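Local coordinates for protein putative oxidoreductase (Gluconobacter oxydans, PDB 3WJ7) that belongs to the short-chain dehydrogenase/reductase family and probably works as an oxidoreductase with a nicotinamide coenzyme, at residues K120-S125 / E225-A230; S126-G131 / G152-S157; F253-Q258 / D326-A331. All coordinates share one frame; numbering follows the deposited sequence.

Contact 1 (K120-S125 / E225-A230); sequences KIIYCS and EGHALA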
loop_
_atom_site.group_PDB
_atom_site.type_symbol
_atom_site.label_atom_id
_atom_site.label_comp_id
_atom_site.label_asym_id
_atom_site.label_seq_id
_atom_site.Cartn_x
_atom_site.Cartn_y
_atom_site.Cartn_z
ATOM N N LYS A 120 22.644 13.869 24.037
ATOM C CA LYS A 120 22.472 14.532 22.755
ATOM C C LYS A 120 22.208 13.562 21.600
ATOM O O LYS A 120 22.865 12.515 21.489
ATOM C CB LYS A 120 23.637 15.466 22.446
ATOM C CG LYS A 120 23.196 16.621 21.554
ATOM C CD LYS A 120 24.214 17.759 21.575
ATOM C CE LYS A 120 23.870 18.814 22.626
ATOM N NZ LYS A 120 24.584 20.054 22.267
ATOM N N ILE A 121 21.235 13.932 20.761
ATOM C CA ILE A 121 20.793 13.110 19.665
ATOM C C ILE A 121 20.936 13.933 18.419
ATOM O O ILE A 121 20.499 15.083 18.358
ATOM C CB ILE A 121 19.324 12.683 19.877
ATOM C CG1 ILE A 121 19.255 11.749 21.063
ATOM C CG2 ILE A 121 18.767 11.939 18.658
ATOM C CD1 ILE A 121 17.869 11.604 21.639
ATOM N N ILE A 122 21.583 13.375 17.417
ATOM C CA ILE A 122 21.564 14.019 16.119
ATOM C C ILE A 122 20.770 13.145 15.178
ATOM O O ILE A 122 21.108 11.959 14.944
ATOM C CB ILE A 122 22.959 14.187 15.580
ATOM C CG1 ILE A 122 23.706 15.210 16.424
ATOM C CG2 ILE A 122 22.960 14.615 14.100
ATOM C CD1 ILE A 122 25.136 14.910 16.140
ATOM N N TYR A 123 19.696 13.727 14.654
ATOM C CA TYR A 123 18.810 13.014 13.804
ATOM C C TYR A 123 19.072 13.355 12.344
ATOM O O TYR A 123 19.004 14.543 11.928
ATOM C CB TYR A 123 17.370 13.327 14.155
ATOM C CG TYR A 123 16.437 12.635 13.193
ATOM C CD1 TYR A 123 16.483 11.258 13.034
ATOM C CD2 TYR A 123 15.588 13.356 12.393
ATOM C CE1 TYR A 123 15.656 10.604 12.143
ATOM C CE2 TYR A 123 14.748 12.725 11.498
ATOM C CZ TYR A 123 14.794 11.349 11.386
ATOM O OH TYR A 123 13.979 10.736 10.519
ATOM N N CYS A 124 19.355 12.308 11.558
ATOM C CA CYS A 124 19.566 12.489 10.139
ATOM C C CYS A 124 18.268 12.417 9.423
ATOM O O CYS A 124 17.601 11.397 9.425
ATOM C CB CYS A 124 20.543 11.490 9.579
ATOM S SG CYS A 124 21.224 12.052 7.973
ATOM N N SER A 125 17.870 13.516 8.805
ATOM C CA SER A 125 16.592 13.527 8.108
ATOM C C SER A 125 16.898 13.831 6.672
ATOM O O SER A 125 17.854 13.302 6.159
ATOM C CB SER A 125 15.713 14.563 8.750
ATOM O OG SER A 125 14.681 15.017 7.932
ATOM N N GLU A 225 30.723 15.293 7.590
ATOM C CA GLU A 225 31.406 16.282 8.386
ATOM C C GLU A 225 30.325 17.149 9.029
ATOM O O GLU A 225 30.377 17.452 10.242
ATOM C CB GLU A 225 32.366 17.088 7.483
ATOM C CG GLU A 225 32.894 18.414 8.050
ATOM C CD GLU A 225 33.839 18.318 9.272
ATOM O OE1 GLU A 225 34.343 17.211 9.630
ATOM O OE2 GLU A 225 34.085 19.396 9.871
ATOM N N GLY A 226 29.336 17.530 8.228
ATOM C CA GLY A 226 28.250 18.371 8.723
ATOM C C GLY A 226 27.519 17.771 9.922
ATOM O O GLY A 226 27.040 18.509 10.780
ATOM N N HIS A 227 27.435 16.439 10.006
ATOM C CA HIS A 227 26.876 15.814 11.198
ATOM C C HIS A 227 27.754 16.121 12.414
ATOM O O HIS A 227 27.248 16.370 13.506
ATOM C CB HIS A 227 26.783 14.295 11.051
ATOM C CG HIS A 227 25.682 13.819 10.162
ATOM N ND1 HIS A 227 24.615 13.081 10.634
ATOM C CD2 HIS A 227 25.512 13.910 8.825
ATOM C CE1 HIS A 227 23.813 12.775 9.628
ATOM N NE2 HIS A 227 24.334 13.269 8.521
ATOM N N ALA A 228 29.075 16.089 12.235
ATOM C CA ALA A 228 29.963 16.301 13.373
ATOM C C ALA A 228 29.809 17.726 13.872
ATOM O O ALA A 228 29.726 17.978 15.087
ATOM C CB ALA A 228 31.408 15.972 13.017
ATOM N N LEU A 229 29.724 18.652 12.910
ATOM C CA LEU A 229 29.531 20.094 13.196
ATOM C C LEU A 229 28.233 20.367 13.891
ATOM O O LEU A 229 28.157 21.304 14.671
ATOM C CB LEU A 229 29.567 20.914 11.898
ATOM C CG LEU A 229 30.907 20.782 11.168
ATOM C CD1 LEU A 229 30.881 21.416 9.774
ATOM C CD2 LEU A 229 31.997 21.337 12.079
ATOM N N ALA A 230 27.191 19.576 13.594
ATOM C CA ALA A 230 25.913 19.777 14.285
ATOM C C ALA A 230 25.995 19.317 15.730
ATOM O O ALA A 230 25.384 19.946 16.594
ATOM C CB ALA A 230 24.772 19.096 13.585
#
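I122 and C124, on a parallel strand of the Rossmann fold, meet H227 on helix 220-233, which packs against this side of the central sheet. From I122, CB points at the helix and its two branches divide the work. CG2, anti to the backbone N, comes up to the imidazole of H227 obliquely, while CG1 lies beside that N and carries CD1 onward. The tip, CD1, settles 3.7 Å from H227 O. Every touching residue is buried and no hydrogen bond joins the two segments. Around them F82 of the neighbouring strand, V179 of strand 176-185 and V29 of helix 24-35 also pack on the H227 side chain. An alanine at H227 would remove the ring and is likely to open a gap between sheet and helix, leaving SG of C124 and CG2 of I122 without this neighbour. C124 has a second partner in a bound mercury ion, about 3 Å from its side chain. C124 SG, anti to the backbone N (chi1 -161°), meets the imidazole at the edge, 4.1 Å from the centroid of the H227 ring and 83° off the ring normal.

Contact 2 (S126-G131 / G152-S157); sequences SVAALG and GIYKLS
The phenol ring of Y154 meets the CB methyl of A128 obliquely, neither squarely over a face nor at an edge, with Y154 CE2 3.7 Å from A128 CB. Y154 begins the sequence YKLSK, which fits the YxxxK motif of short-chain dehydrogenases, here in the first turn of helix 153-172. G152 occupies the N-cap position of that helix. The ring is brought over by CG standing anti to the backbone N (chi1 169°), and R89 packs on it from a loop. Its hydroxyl ends near S126, but at 3.9 Å Y154 OH and S126 OG are too far apart for a direct hydrogen bond. K155 adds an apolar contact through the methylenes of its chain: K155 CG lies 3.9 Å from A128 CB. Further out the chain bends, and K155 CE comes to 3.8 Å from A128 O. The small methyl of A128 is thus shared by an aromatic ring and an aliphatic chain, and the loop following strand 120-124 comes close to the helix, with the CA atoms of A128 and K155 5.1 Å apart. On the loop side an ST turn fixes the serine hydroxyl: A128 N donates to S126 OG over 2.8 Å, with an N-H...O angle of 172°.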
loop_
_atom_site.group_PDB
_atom_site.type_symbol
_atom_site.label_atom_id
_atom_site.label_comp_id
_atom_site.label_asym_id
_atom_site.label_seq_id
_atom_site.Cartn_x
_atom_site.Cartn_y
_atom_site.Cartn_z
ATOM N N SER A 126 16.172 14.685 5.976
ATOM C CA SER A 126 16.553 14.873 4.582
ATOM C C SER A 126 15.832 16.047 4.031
ATOM O O SER A 126 14.795 16.452 4.580
ATOM C CB SER A 126 16.234 13.614 3.773
ATOM O OG SER A 126 15.983 13.916 2.422
ATOM N N VAL A 127 16.356 16.613 2.944
ATOM C CA VAL A 127 15.586 17.673 2.284
ATOM C C VAL A 127 14.209 17.167 1.814
ATOM O O VAL A 127 13.306 17.991 1.572
ATOM C CB VAL A 127 16.327 18.354 1.122
ATOM C CG1 VAL A 127 17.541 19.088 1.648
ATOM C CG2 VAL A 127 16.680 17.359 0.008
ATOM N N ALA A 128 14.028 15.836 1.701
ATOM C CA ALA A 128 12.723 15.316 1.260
ATOM C C ALA A 128 11.613 15.618 2.273
ATOM O O ALA A 128 10.463 15.696 1.925
ATOM C CB ALA A 128 12.810 13.847 0.935
ATOM N N ALA A 129 11.976 15.798 3.526
ATOM C CA ALA A 129 11.048 16.264 4.551
ATOM C C ALA A 129 10.706 17.749 4.490
ATOM O O ALA A 129 9.861 18.213 5.281
ATOM C CB ALA A 129 11.593 15.926 5.935
ATOM N N LEU A 130 11.354 18.514 3.605
ATOM C CA LEU A 130 11.230 19.979 3.682
ATOM C C LEU A 130 10.296 20.552 2.614
ATOM O O LEU A 130 9.815 19.812 1.761
ATOM C CB LEU A 130 12.586 20.647 3.576
ATOM C CG LEU A 130 13.647 20.299 4.617
ATOM C CD1 LEU A 130 14.793 21.262 4.483
ATOM C CD2 LEU A 130 13.149 20.337 6.021
ATOM N N GLY A 131 10.028 21.864 2.673
ATOM C CA GLY A 131 9.098 22.517 1.735
ATOM C C GLY A 131 9.797 22.957 0.462
ATOM O O GLY A 131 11.014 23.010 0.430
ATOM N N GLY A 152 5.316 11.386 -2.863
ATOM C CA GLY A 152 5.514 9.929 -2.829
ATOM C C GLY A 152 5.699 9.368 -1.429
ATOM O O GLY A 152 5.770 10.110 -0.433
ATOM N N ILE A 153 5.800 8.060 -1.349
ATOM C CA ILE A 153 5.890 7.430 -0.084
ATOM C C ILE A 153 7.266 7.722 0.491
ATOM O O ILE A 153 7.375 7.965 1.667
ATOM C CB ILE A 153 5.510 5.920 -0.166
ATOM C CG1 ILE A 153 3.983 5.811 -0.250
ATOM C CG2 ILE A 153 5.869 5.206 1.132
ATOM C CD1 ILE A 153 3.416 4.560 -0.921
ATOM N N TYR A 154 8.301 7.784 -0.343
ATOM C CA TYR A 154 9.634 8.077 0.155
ATOM C C TYR A 154 9.646 9.413 0.889
ATOM O O TYR A 154 10.141 9.504 1.988
ATOM C CB TYR A 154 10.746 8.064 -0.934
ATOM C CG TYR A 154 12.072 8.647 -0.381
ATOM C CD1 TYR A 154 12.844 7.931 0.564
ATOM C CD2 TYR A 154 12.510 9.940 -0.744
ATOM C CE1 TYR A 154 14.003 8.469 1.115
ATOM C CE2 TYR A 154 13.676 10.472 -0.211
ATOM C CZ TYR A 154 14.421 9.739 0.716
ATOM O OH TYR A 154 15.600 10.270 1.232
ATOM N N LYS A 155 9.124 10.445 0.274
ATOM C CA LYS A 155 9.154 11.742 0.899
ATOM C C LYS A 155 8.197 11.747 2.078
ATOM O O LYS A 155 8.550 12.264 3.110
ATOM C CB LYS A 155 8.839 12.888 -0.101
ATOM C CG LYS A 155 9.726 12.925 -1.340
ATOM C CD LYS A 155 9.368 14.081 -2.273
ATOM C CE LYS A 155 9.681 15.499 -1.741
ATOM N NZ LYS A 155 10.042 16.440 -2.869
ATOM N N LEU A 156 7.005 11.167 1.935
ATOM C CA LEU A 156 5.980 11.157 3.005
ATOM C C LEU A 156 6.521 10.529 4.252
ATOM O O LEU A 156 6.321 11.036 5.374
ATOM C CB LEU A 156 4.734 10.384 2.594
ATOM C CG LEU A 156 3.521 10.598 3.501
ATOM C CD1 LEU A 156 3.182 12.072 3.621
ATOM C CD2 LEU A 156 2.280 9.827 3.067
ATOM N N SER A 157 7.241 9.440 4.044
ATOM C CA SER A 157 7.939 8.782 5.114
ATOM C C SER A 157 8.991 9.720 5.786
ATOM O O SER A 157 9.139 9.774 7.032
ATOM C CB SER A 157 8.641 7.588 4.532
ATOM O OG SER A 157 8.881 6.678 5.559
#

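Contact 3 (F253-Q258 / D326-A331); sequences FRMVSQ and DAVTDA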
loop_
_atom_site.group_PDB
_atom_site.type_symbol
_atom_site.label_atom_id
_atom_site.label_comp_id
_atom_site.label_asym_id
_atom_site.label_seq_id
_atom_site.Cartn_x
_atom_site.Cartn_y
_atom_site.Cartn_z
ATOM N N PHE A 253 24.629 15.384 -15.997
ATOM C CA PHE A 253 25.010 14.410 -17.020
ATOM C C PHE A 253 26.059 14.945 -17.995
ATOM O O PHE A 253 26.965 14.208 -18.359
ATOM C CB PHE A 253 23.795 13.864 -17.761
ATOM C CG PHE A 253 22.880 13.052 -16.901
ATOM C CD1 PHE A 253 21.501 13.180 -17.031
ATOM C CD2 PHE A 253 23.399 12.140 -15.977
ATOM C CE1 PHE A 253 20.653 12.428 -16.239
ATOM C CE2 PHE A 253 22.567 11.402 -15.174
ATOM C CZ PHE A 253 21.185 11.540 -15.305
ATOM N N ARG A 254 25.953 16.220 -18.367
ATOM C CA ARG A 254 27.087 16.937 -18.978
ATOM C C ARG A 254 28.428 16.706 -18.233
ATOM O O ARG A 254 29.405 16.298 -18.870
ATOM C CB ARG A 254 26.792 18.440 -19.134
ATOM C CG ARG A 254 26.027 18.774 -20.414
ATOM C CD ARG A 254 25.287 20.118 -20.370
ATOM N NE ARG A 254 23.875 19.927 -20.732
ATOM C CZ ARG A 254 22.911 20.842 -20.624
ATOM N NH1 ARG A 254 23.182 22.067 -20.180
ATOM N NH2 ARG A 254 21.661 20.530 -20.973
ATOM N N MET A 255 28.467 16.940 -16.918
ATOM C CA MET A 255 29.695 16.759 -16.119
ATOM C C MET A 255 30.156 15.308 -16.134
ATOM O O MET A 255 31.311 15.040 -16.440
ATOM C CB MET A 255 29.483 17.117 -14.667
ATOM C CG MET A 255 29.611 18.558 -14.270
ATOM S SD MET A 255 29.376 18.711 -12.475
ATOM C CE MET A 255 29.979 17.115 -11.960
ATOM N N VAL A 256 29.256 14.387 -15.770
ATOM C CA VAL A 256 29.554 12.950 -15.782
ATOM C C VAL A 256 30.212 12.589 -17.108
ATOM O O VAL A 256 31.284 12.012 -17.135
ATOM C CB VAL A 256 28.291 12.043 -15.533
ATOM C CG1 VAL A 256 28.625 10.573 -15.683
ATOM C CG2 VAL A 256 27.700 12.254 -14.150
ATOM N N SER A 257 29.566 12.948 -18.200
ATOM C CA SER A 257 30.044 12.569 -19.510
ATOM C C SER A 257 31.371 13.155 -19.875
ATOM O O SER A 257 32.185 12.454 -20.486
ATOM C CB SER A 257 29.028 12.940 -20.562
ATOM O OG SER A 257 27.866 12.173 -20.295
ATOM N N GLN A 258 31.580 14.430 -19.533
ATOM C CA GLN A 258 32.854 15.074 -19.842
ATOM C C GLN A 258 34.014 14.482 -19.018
ATOM O O GLN A 258 35.057 14.220 -19.585
ATOM C CB GLN A 258 32.783 16.616 -19.851
ATOM C CG GLN A 258 33.255 17.377 -18.620
ATOM C CD GLN A 258 32.678 18.803 -18.561
ATOM O OE1 GLN A 258 33.235 19.685 -17.900
ATOM N NE2 GLN A 258 31.553 19.031 -19.250
ATOM N N ASP A 326 33.386 17.864 -7.577
ATOM C CA ASP A 326 34.292 17.057 -6.777
ATOM C C ASP A 326 33.642 15.717 -6.392
ATOM O O ASP A 326 34.306 14.658 -6.409
ATOM C CB ASP A 326 34.779 17.840 -5.542
ATOM C CG ASP A 326 35.869 18.917 -5.877
ATOM O OD1 ASP A 326 36.077 19.281 -7.074
ATOM O OD2 ASP A 326 36.522 19.415 -4.910
ATOM N N ALA A 327 32.353 15.764 -6.048
ATOM C CA ALA A 327 31.660 14.559 -5.632
ATOM C C ALA A 327 31.488 13.572 -6.767
ATOM O O ALA A 327 31.655 12.353 -6.560
ATOM C CB ALA A 327 30.313 14.873 -5.023
ATOM N N VAL A 328 31.146 14.093 -7.935
ATOM C CA VAL A 328 30.929 13.285 -9.130
ATOM C C VAL A 328 32.241 12.624 -9.589
ATOM O O VAL A 328 32.266 11.438 -9.923
ATOM C CB VAL A 328 30.345 14.160 -10.281
ATOM C CG1 VAL A 328 30.299 13.402 -11.595
ATOM C CG2 VAL A 328 28.975 14.709 -9.912
ATOM N N THR A 329 33.320 13.409 -9.606
ATOM C CA THR A 329 34.678 12.947 -9.882
ATOM C C THR A 329 35.123 11.777 -9.019
ATOM O O THR A 329 35.575 10.773 -9.527
ATOM C CB THR A 329 35.685 14.111 -9.694
ATOM O OG1 THR A 329 35.378 15.172 -10.627
ATOM C CG2 THR A 329 37.123 13.632 -9.902
ATOM N N ASP A 330 35.021 11.914 -7.707
ATOM C CA ASP A 330 35.383 10.822 -6.802
ATOM C C ASP A 330 34.521 9.561 -6.998
ATOM O O ASP A 330 35.062 8.449 -7.059
ATOM C CB ASP A 330 35.274 11.266 -5.361
ATOM C CG ASP A 330 36.174 12.429 -5.035
ATOM O OD1 ASP A 330 37.080 12.753 -5.844
ATOM O OD2 ASP A 330 35.967 13.011 -3.942
ATOM N N ALA A 331 33.199 9.749 -7.129
ATOM C CA ALA A 331 32.266 8.646 -7.331
ATOM C C ALA A 331 32.631 7.840 -8.589
ATOM O O ALA A 331 32.634 6.591 -8.564
ATOM C CB ALA A 331 30.827 9.161 -7.391
#
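In the helix that sets M255 and V256 against V328, the carbonyl oxygen of F253 is gripped twice by a single residue. S257 N and S257 OG both donate to F253 O, each over 2.9 Å, and they arrive from opposite faces of the carbonyl plane. The hydroxyl comes in tilted 33° from that plane, so the side chain of S257 is tied back onto its own helix. The side chains that touch across the two segments are all apolar. V328 points toward helix 249-259 and offers both methyls. CG1, anti to the backbone N (chi1 172°), lies 3.8 Å from V256 CG2, the two valine side chains crossing at about a right angle. M255 approaches differently: its chain runs out toward V328, bends at the sulfur, and lays the CE methyl against CB and both branches of V328, with M255 CE 3.7 Å from V328 CG1. V328 therefore receives the end of M255 and a methyl of V256 together. L252 and I259 touch V328 as well, which with M255 and V256 resembles a knobs-into-holes seat on helix 249-259. That helix is backed by helix 194-203, where C202 packs on V256, and by Y210 of strand 209-211, whose ring meets F253 edge-to-face; helix 324-337 in turn is tied to the end of strand 214-219 by the bond from H219 NE2 to D330 OD2.

How the contacts relate
Going along the chain, strand 120-124 lies in the first half of contact 1, and segment 126-131, which adjoins 120-125, opens contact 2. Contact 2 closes first, when the start of helix 153-172 returns to the loop; contact 1 closes much later, on helix 220-233, so its long loop encloses the short one of contact 2. Contact 3 crosses neither: it begins only at helix 249-259 and closes near the C terminus on helix 324-337. Contact 1 joins the central sheet to a covering helix, contact 2 joins the loop leaving that sheet to the next helix, and contact 3 pairs two helices away from both, its nearest atoms about 13 Å from contact 1.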